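Local coordinates for nucleoporin NUP145N (Chaetomium thermophilum, PDB 5HB6), which probably serves as a structural component of the nuclear pore complex and a docking partner for transport factors, seen here through its autopeptidase domain, at residues 74-77 against 78-81; 18-21 against 22-25; 107-110 against 111-115. The protein carries 1 engineered substitution. All coordinates share one frame; numbering follows the deposited sequence.

Contact 1: residues 74-77 against 78-81; sequences KPPM and GKGL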
loop_
_atom_site.group_PDB
_atom_site.type_symbol
_atom_site.label_atom_id
_atom_site.label_comp_id
_atom_site.label_asym_id
_atom_site.label_seq_id
_atom_site.Cartn_x
_atom_site.Cartn_y
_atom_site.Cartn_z
ATOM N N LYS A 74 -5.380 10.112 -13.121
ATOM C CA LYS A 74 -4.259 9.724 -12.272
ATOM C C LYS A 74 -3.301 10.907 -12.273
ATOM O O LYS A 74 -2.822 11.303 -13.353
ATOM C CB LYS A 74 -3.600 8.487 -12.880
ATOM C CG LYS A 74 -2.480 7.891 -12.062
ATOM C CD LYS A 74 -1.867 6.724 -12.807
ATOM C CE LYS A 74 -0.935 5.932 -11.930
ATOM N NZ LYS A 74 -1.649 4.847 -11.197
ATOM N N PRO A 75 -2.998 11.512 -11.122
ATOM C CA PRO A 75 -2.127 12.710 -11.115
ATOM C C PRO A 75 -0.682 12.376 -11.428
ATOM O O PRO A 75 -0.279 11.205 -11.387
ATOM C CB PRO A 75 -2.260 13.228 -9.676
ATOM C CG PRO A 75 -2.618 12.047 -8.889
ATOM C CD PRO A 75 -3.485 11.201 -9.769
ATOM N N PRO A 76 0.138 13.386 -11.733
ATOM C CA PRO A 76 1.554 13.129 -11.998
ATOM C C PRO A 76 2.274 12.611 -10.760
ATOM O O PRO A 76 1.814 12.757 -9.628
ATOM C CB PRO A 76 2.091 14.506 -12.408
ATOM C CG PRO A 76 1.171 15.472 -11.771
ATOM C CD PRO A 76 -0.184 14.822 -11.807
ATOM N N MET A 77 3.435 12.004 -11.002
ATOM C CA MET A 77 4.323 11.601 -9.921
ATOM C C MET A 77 4.550 12.766 -8.977
ATOM O O MET A 77 4.833 13.883 -9.413
ATOM C CB MET A 77 5.674 11.205 -10.505
ATOM C CG MET A 77 5.731 9.831 -11.105
ATOM S SD MET A 77 7.377 9.489 -11.758
ATOM C CE MET A 77 8.440 9.922 -10.379
ATOM N N GLY A 78 4.457 12.496 -7.680
ATOM C CA GLY A 78 4.684 13.507 -6.674
ATOM C C GLY A 78 3.460 14.291 -6.254
ATOM O O GLY A 78 3.549 15.074 -5.305
ATOM N N LYS A 79 2.322 14.103 -6.917
ATOM C CA LYS A 79 1.080 14.764 -6.552
ATOM C C LYS A 79 0.070 13.738 -6.057
ATOM O O LYS A 79 0.117 12.559 -6.427
ATOM C CB LYS A 79 0.474 15.511 -7.746
ATOM C CG LYS A 79 1.336 16.652 -8.286
ATOM C CD LYS A 79 1.323 17.862 -7.368
ATOM C CE LYS A 79 2.087 19.030 -7.974
ATOM N NZ LYS A 79 1.535 19.465 -9.297
ATOM N N GLY A 80 -0.842 14.202 -5.210
ATOM C CA GLY A 80 -1.860 13.330 -4.659
ATOM C C GLY A 80 -1.224 12.161 -3.937
ATOM O O GLY A 80 -0.269 12.319 -3.170
ATOM N N LEU A 81 -1.758 10.967 -4.177
ATOM C CA LEU A 81 -1.216 9.738 -3.623
ATOM C C LEU A 81 -0.216 9.045 -4.550
ATOM O O LEU A 81 0.209 7.923 -4.253
ATOM C CB LEU A 81 -2.356 8.795 -3.249
ATOM C CG LEU A 81 -3.304 9.328 -2.191
ATOM C CD1 LEU A 81 -4.349 8.314 -1.871
ATOM C CD2 LEU A 81 -2.551 9.716 -0.931
#
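Pro-76 to Lys-79 make a type II beta turn, the chain reversing direction through Met-77 and Gly-78 at its two corners. Lys-79 N closes the turn on Pro-76 O at 3.1 Å, with an N-H...O angle of 157°. Gly-78 stands at the third position with a positive phi of 90°; a beta carbon there would collide with the carbonyl O of Met-77, which explains a residue without a side chain. The side-chain contact lies where the root of Lys-79 meets the two prolines. Lys-79 CG touches Pro-76 CG at 3.7 Å, the chain and the ring passing each other at a slant. Lys-79 CB rests near the Pro-76 carbonyl and lies 4.1 Å from Pro-75 CB. With CG anti to the lysine's own carbonyl carbon (chi1 -63°) the first methylenes reach the Pro-76 ring, and a further bend at CG leads the ammonium end away. The contact between the side chains is therefore aliphatic. This turn belongs to the long irregular connection between strand 64-67 and strand 85-89 of the autopeptidase domain, at its surface. Just ahead of the turn, the Pro-75 ring lies against the chain that leaves it, its CG 3.7 Å from Lys-79 O. Gly-80 CA lies 4.5 Å from Pro-75 CG, and at its positive phi a side chain would press tightly on that ring atom. Pro-75 also packs on Tyr-68, whose hydroxyl bonds Leu-81 N, while Pro-75 O accepts from Asn-82 ND2. Met-77 sends its side chain away from the turn and onto His-136, which with Phe-137 matches the His-Phe of the motif at which this family of autopeptidases cleaves itself.

Contact 2: residues 18-21 against 22-25; sequences RMQR and QRVV. With SO4 (sulfate ion), chain D.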
loop_
_atom_site.group_PDB
_atom_site.type_symbol
_atom_site.label_atom_id
_atom_site.label_comp_id
_atom_site.label_asym_id
_atom_site.label_seq_id
_atom_site.Cartn_x
_atom_site.Cartn_y
_atom_site.Cartn_z
ATOM N N ARG A 18 -6.226 23.988 7.176
ATOM C CA ARG A 18 -5.951 23.981 5.742
ATOM C C ARG A 18 -4.487 23.710 5.433
ATOM O O ARG A 18 -4.181 23.086 4.416
ATOM C CB ARG A 18 -6.365 25.323 5.149
ATOM C CG ARG A 18 -7.849 25.540 5.166
ATOM C CD ARG A 18 -8.181 26.971 4.896
ATOM N NE ARG A 18 -9.574 27.106 4.503
ATOM C CZ ARG A 18 -10.081 28.188 3.926
ATOM N NH1 ARG A 18 -9.310 29.254 3.696
ATOM N NH2 ARG A 18 -11.363 28.207 3.585
ATOM N N MET A 19 -3.573 24.178 6.278
ATOM C CA MET A 19 -2.164 23.871 6.065
ATOM C C MET A 19 -1.871 22.411 6.366
ATOM O O MET A 19 -1.067 21.785 5.665
ATOM C CB MET A 19 -1.298 24.797 6.919
ATOM C CG MET A 19 -1.573 26.277 6.684
ATOM S SD MET A 19 -1.532 26.745 4.932
ATOM C CE MET A 19 0.187 26.403 4.523
ATOM N N GLN A 20 -2.523 21.850 7.389
ATOM C CA GLN A 20 -2.268 20.471 7.795
ATOM C C GLN A 20 -2.782 19.464 6.765
ATOM O O GLN A 20 -2.100 18.478 6.467
ATOM C CB GLN A 20 -2.922 20.216 9.147
ATOM C CG GLN A 20 -2.241 20.926 10.297
ATOM C CD GLN A 20 -3.105 20.993 11.551
ATOM O OE1 GLN A 20 -4.333 20.882 11.493
ATOM N NE2 GLN A 20 -2.461 21.184 12.693
ATOM N N ARG A 21 -3.974 19.690 6.207
ATOM C CA ARG A 21 -4.549 18.713 5.289
ATOM C C ARG A 21 -3.770 18.619 3.980
ATOM O O ARG A 21 -3.889 17.611 3.273
ATOM C CB ARG A 21 -6.032 19.010 5.041
ATOM C CG ARG A 21 -6.732 17.954 4.190
ATOM C CD ARG A 21 -8.267 17.988 4.265
ATOM N NE ARG A 21 -8.836 17.053 3.288
ATOM C CZ ARG A 21 -10.099 16.644 3.255
ATOM N NH1 ARG A 21 -10.972 17.063 4.164
ATOM N NH2 ARG A 21 -10.488 15.801 2.307
ATOM N N GLN A 22 -2.958 19.625 3.661
ATOM C CA GLN A 22 -2.093 19.596 2.486
ATOM C C GLN A 22 -0.812 18.807 2.710
ATOM O O GLN A 22 -0.059 18.616 1.753
ATOM C CB GLN A 22 -1.757 21.025 2.037
ATOM C CG GLN A 22 -2.952 21.716 1.414
ATOM C CD GLN A 22 -2.659 23.106 0.907
ATOM O OE1 GLN A 22 -1.519 23.563 0.916
ATOM N NE2 GLN A 22 -3.703 23.790 0.458
ATOM N N ARG A 23 -0.551 18.352 3.929
ATOM C CA ARG A 23 0.702 17.668 4.241
ATOM C C ARG A 23 0.459 16.649 5.354
ATOM O O ARG A 23 1.026 16.718 6.448
ATOM C CB ARG A 23 1.768 18.687 4.635
ATOM C CG ARG A 23 1.306 19.624 5.720
ATOM C CD ARG A 23 2.378 20.615 6.168
ATOM N NE ARG A 23 1.785 21.804 6.782
ATOM C CZ ARG A 23 1.299 21.873 8.023
ATOM N NH1 ARG A 23 1.324 20.816 8.821
ATOM N NH2 ARG A 23 0.787 23.014 8.471
ATOM N N VAL A 24 -0.404 15.674 5.086
ATOM C CA VAL A 24 -0.724 14.643 6.067
ATOM C C VAL A 24 0.438 13.656 6.116
ATOM O O VAL A 24 0.787 13.052 5.097
ATOM C CB VAL A 24 -2.034 13.923 5.704
ATOM C CG1 VAL A 24 -2.322 12.826 6.714
ATOM C CG2 VAL A 24 -3.163 14.940 5.617
ATOM N N VAL A 25 0.999 13.467 7.308
ATOM C CA VAL A 25 2.145 12.594 7.539
ATOM C C VAL A 25 1.647 11.258 8.063
ATOM O O VAL A 25 0.727 11.200 8.892
ATOM C CB VAL A 25 3.109 13.251 8.547
ATOM C CG1 VAL A 25 4.240 12.313 8.934
ATOM C CG2 VAL A 25 3.669 14.546 7.973
HETATM S S SO4 D . -14.212 14.820 2.415
HETATM O O1 SO4 D . -12.957 14.561 1.701
HETATM O O2 SO4 D . -13.912 15.554 3.643
HETATM O O3 SO4 D . -14.877 13.545 2.685
HETATM O O4 SO4 D . -15.091 15.626 1.576
#
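Arg-23 N bonds to Gln-20 O at 3.0 Å, with an N-H...O angle of 161°, where the short, weakly bonded helix 18-21 gives way to a loop. The backbones of Arg-21 and Val-24 bond those of Leu-45 and Val-43. Arg-23 folds its side chain back over Met-19 and Gln-20. Its CG lies between the backbone N and the carbonyl carbon (chi1 52°), and the chain, extended as far as NE, turns the guanidinium at its last torsion so that one face meets Met-19 O; NH2 lies 3.2 Å from Met-19 CB. Met-19 O sits 3.0 Å above the guanidinium plane, toward its rim; the angle at NE is poor, so the attraction is probably electrostatic rather than a directed bond. Gln-20 slants past, its CG 3.9 Å from Arg-23 NH1, and its amide plane is turned 81° from the guanidinium; OE1 accepts from Asn-17 N. The segment forms the exit from helix 18-21 toward strand 28-31, with Gln-22 CG lying 3.5 Å from Arg-18 O and Val-24 CG2 3.6 Å from Arg-21 O. Arg-21 points elsewhere: extended from CG to NE, it presents the edge of its guanidinium to a sulfate ion, probably from the crystallisation liquor. NH2 donates to sulfate O1 at 2.8 Å, and NH1 makes a weak bond to O2 at 3.3 Å. Arg-14 NH2 and Leu-50 N also bond the ion, while Arg-21 NE donates to Leu-45 O. An alanine here would remove the guanidinium and is likely to leave the sulfate less firmly held and Leu-45 O without that donor.

Contact 3: residues 107-110 against 111-115; sequences RHIE and RLKSI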
loop_
_atom_site.group_PDB
_atom_site.type_symbol
_atom_site.label_atom_id
_atom_site.label_comp_id
_atom_site.label_asym_id
_atom_site.label_seq_id
_atom_site.Cartn_x
_atom_site.Cartn_y
_atom_site.Cartn_z
ATOM N N ARG A 107 14.991 -19.489 -1.690
ATOM C CA ARG A 107 14.949 -19.005 -3.070
ATOM C C ARG A 107 13.726 -18.127 -3.309
ATOM O O ARG A 107 13.774 -17.191 -4.113
ATOM C CB ARG A 107 14.971 -20.167 -4.068
ATOM C CG ARG A 107 14.721 -19.709 -5.508
ATOM C CD ARG A 107 15.564 -20.433 -6.533
ATOM N NE ARG A 107 15.409 -19.811 -7.849
ATOM C CZ ARG A 107 16.190 -18.847 -8.336
ATOM N NH1 ARG A 107 15.957 -18.363 -9.549
ATOM N NH2 ARG A 107 17.208 -18.368 -7.630
ATOM N N HIS A 108 12.606 -18.460 -2.663
ATOM C CA HIS A 108 11.406 -17.628 -2.742
ATOM C C HIS A 108 11.719 -16.207 -2.310
ATOM O O HIS A 108 11.358 -15.231 -2.986
ATOM C CB HIS A 108 10.339 -18.211 -1.821
ATOM C CG HIS A 108 9.139 -17.336 -1.632
ATOM N ND1 HIS A 108 8.262 -17.050 -2.657
ATOM C CD2 HIS A 108 8.645 -16.727 -0.529
ATOM C CE1 HIS A 108 7.295 -16.275 -2.197
ATOM N NE2 HIS A 108 7.500 -16.065 -0.908
ATOM N N ILE A 109 12.425 -16.074 -1.191
ATOM C CA ILE A 109 12.780 -14.748 -0.701
ATOM C C ILE A 109 13.671 -14.033 -1.707
ATOM O O ILE A 109 13.485 -12.850 -1.995
ATOM C CB ILE A 109 13.424 -14.845 0.693
ATOM C CG1 ILE A 109 12.357 -15.251 1.709
ATOM C CG2 ILE A 109 14.033 -13.505 1.107
ATOM C CD1 ILE A 109 12.931 -15.822 2.977
ATOM N N GLU A 110 14.634 -14.748 -2.282
ATOM C CA GLU A 110 15.490 -14.135 -3.288
ATOM C C GLU A 110 14.699 -13.705 -4.522
ATOM O O GLU A 110 14.960 -12.641 -5.096
ATOM C CB GLU A 110 16.619 -15.102 -3.642
ATOM C CG GLU A 110 17.617 -15.330 -2.481
ATOM C CD GLU A 110 18.086 -14.018 -1.829
ATOM O OE1 GLU A 110 17.707 -13.733 -0.658
ATOM O OE2 GLU A 110 18.818 -13.252 -2.497
ATOM N N ARG A 111 13.692 -14.478 -4.915
ATOM C CA ARG A 111 12.892 -14.072 -6.065
ATOM C C ARG A 111 11.994 -12.879 -5.725
ATOM O O ARG A 111 11.759 -12.011 -6.579
ATOM C CB ARG A 111 12.087 -15.253 -6.601
ATOM C CG ARG A 111 12.984 -16.355 -7.201
ATOM C CD ARG A 111 13.857 -15.848 -8.354
ATOM N NE ARG A 111 13.092 -15.569 -9.565
ATOM C CZ ARG A 111 13.488 -14.758 -10.548
ATOM N NH1 ARG A 111 14.631 -14.089 -10.465
ATOM N NH2 ARG A 111 12.723 -14.609 -11.625
ATOM N N LEU A 112 11.474 -12.803 -4.495
ATOM C CA LEU A 112 10.747 -11.597 -4.103
ATOM C C LEU A 112 11.635 -10.370 -4.225
ATOM O O LEU A 112 11.170 -9.301 -4.628
ATOM C CB LEU A 112 10.226 -11.714 -2.680
ATOM C CG LEU A 112 9.059 -12.670 -2.458
ATOM C CD1 LEU A 112 8.710 -12.672 -0.971
ATOM C CD2 LEU A 112 7.843 -12.309 -3.267
ATOM N N LYS A 113 12.924 -10.504 -3.887
ATOM C CA LYS A 113 13.820 -9.361 -3.974
ATOM C C LYS A 113 13.964 -8.870 -5.405
ATOM O O LYS A 113 14.253 -7.687 -5.626
ATOM C CB LYS A 113 15.177 -9.685 -3.351
ATOM C CG LYS A 113 15.123 -9.865 -1.843
ATOM C CD LYS A 113 16.461 -10.298 -1.254
ATOM C CE LYS A 113 16.396 -10.369 0.260
ATOM N NZ LYS A 113 17.646 -10.903 0.839
ATOM N N SER A 114 13.757 -9.743 -6.388
ATOM C CA SER A 114 13.963 -9.396 -7.785
ATOM C C SER A 114 12.689 -8.977 -8.524
ATOM O O SER A 114 12.746 -8.730 -9.729
ATOM C CB SER A 114 14.664 -10.564 -8.482
ATOM O OG SER A 114 15.970 -10.708 -7.952
ATOM N N ILE A 115 11.549 -8.874 -7.850
ATOM C CA ILE A 115 10.326 -8.464 -8.534
ATOM C C ILE A 115 10.504 -7.063 -9.113
ATOM O O ILE A 115 10.805 -6.102 -8.373
ATOM C CB ILE A 115 9.104 -8.541 -7.604
ATOM C CG1 ILE A 115 8.867 -9.973 -7.133
ATOM C CG2 ILE A 115 7.842 -8.012 -8.292
ATOM C CD1 ILE A 115 8.553 -10.985 -8.240
HETATM O O HOH W 1 17.481 -11.526 -5.588
#
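His-108 and Leu-112, one helical turn apart, form the close-packed side of this contact. Leu-112 CG lies over one face of the imidazole, 4.2 Å from the ring centroid and 20° off its normal, a CH-pi contact displaced toward the rim; CD1 comes to 3.6 Å from NE2. His-108 CG stands anti to the backbone N (chi1 171°), which swings the ring along the helix toward the leucine. The ring is fixed further by NE2 donating to Ser-92 O and by an edge-to-face contact with Tyr-123. The backbone bond from Leu-112 N to His-108 O spans the same turn at 2.9 Å.

The solvent side is looser and polar. Lys-113 lies alongside Glu-110 and forms a salt bridge, NZ to OE1 at 3.2 Å, Glu-110 OE1 accepting through its syn lone pair. Arg-107 and Arg-111 run side by side with nearly parallel guanidinium planes; Arg-111 CD lies over one face of the Arg-107 group, toward its rim, 3.5 Å from NH1, while NH1 stays 4.0 Å from Arg-111 NE, a like-charge approach probably softened by solvent. Ser-114 N bonds Glu-110 O only weakly, and a water donates to that oxygen and also bonds Ser-114 OG. Leu-112 meets Phe-120, Tyr-123 and Trp-130, an arrangement typical of an amphipathic helix, here 102-113, packed against strands 119-124 and 129-134 of an antiparallel sheet.

From the N terminus, contact 2 comes first, at the exit of helix 18-21 on the way to strand 28-31. Contact 1 follows, reversing the chain in the connection from strand 64-67 to strand 85-89. Contact 3 lies on helix 102-113, packed against strands 119-124 and 129-134, and in the residues leading on toward strand 119-124. Each is local to a continuous stretch, so they run in series and neither nest nor cross. Contacts 1 and 2 have centres about 16 Å apart, and Val-43 and Leu-45 lie next to both: Leu-81 touches both residues, and Val-24 touches Leu-45 and bonds the backbone of Val-43. Contact 3 lies about 37 Å from contact 2 between centres, across the chain's centre.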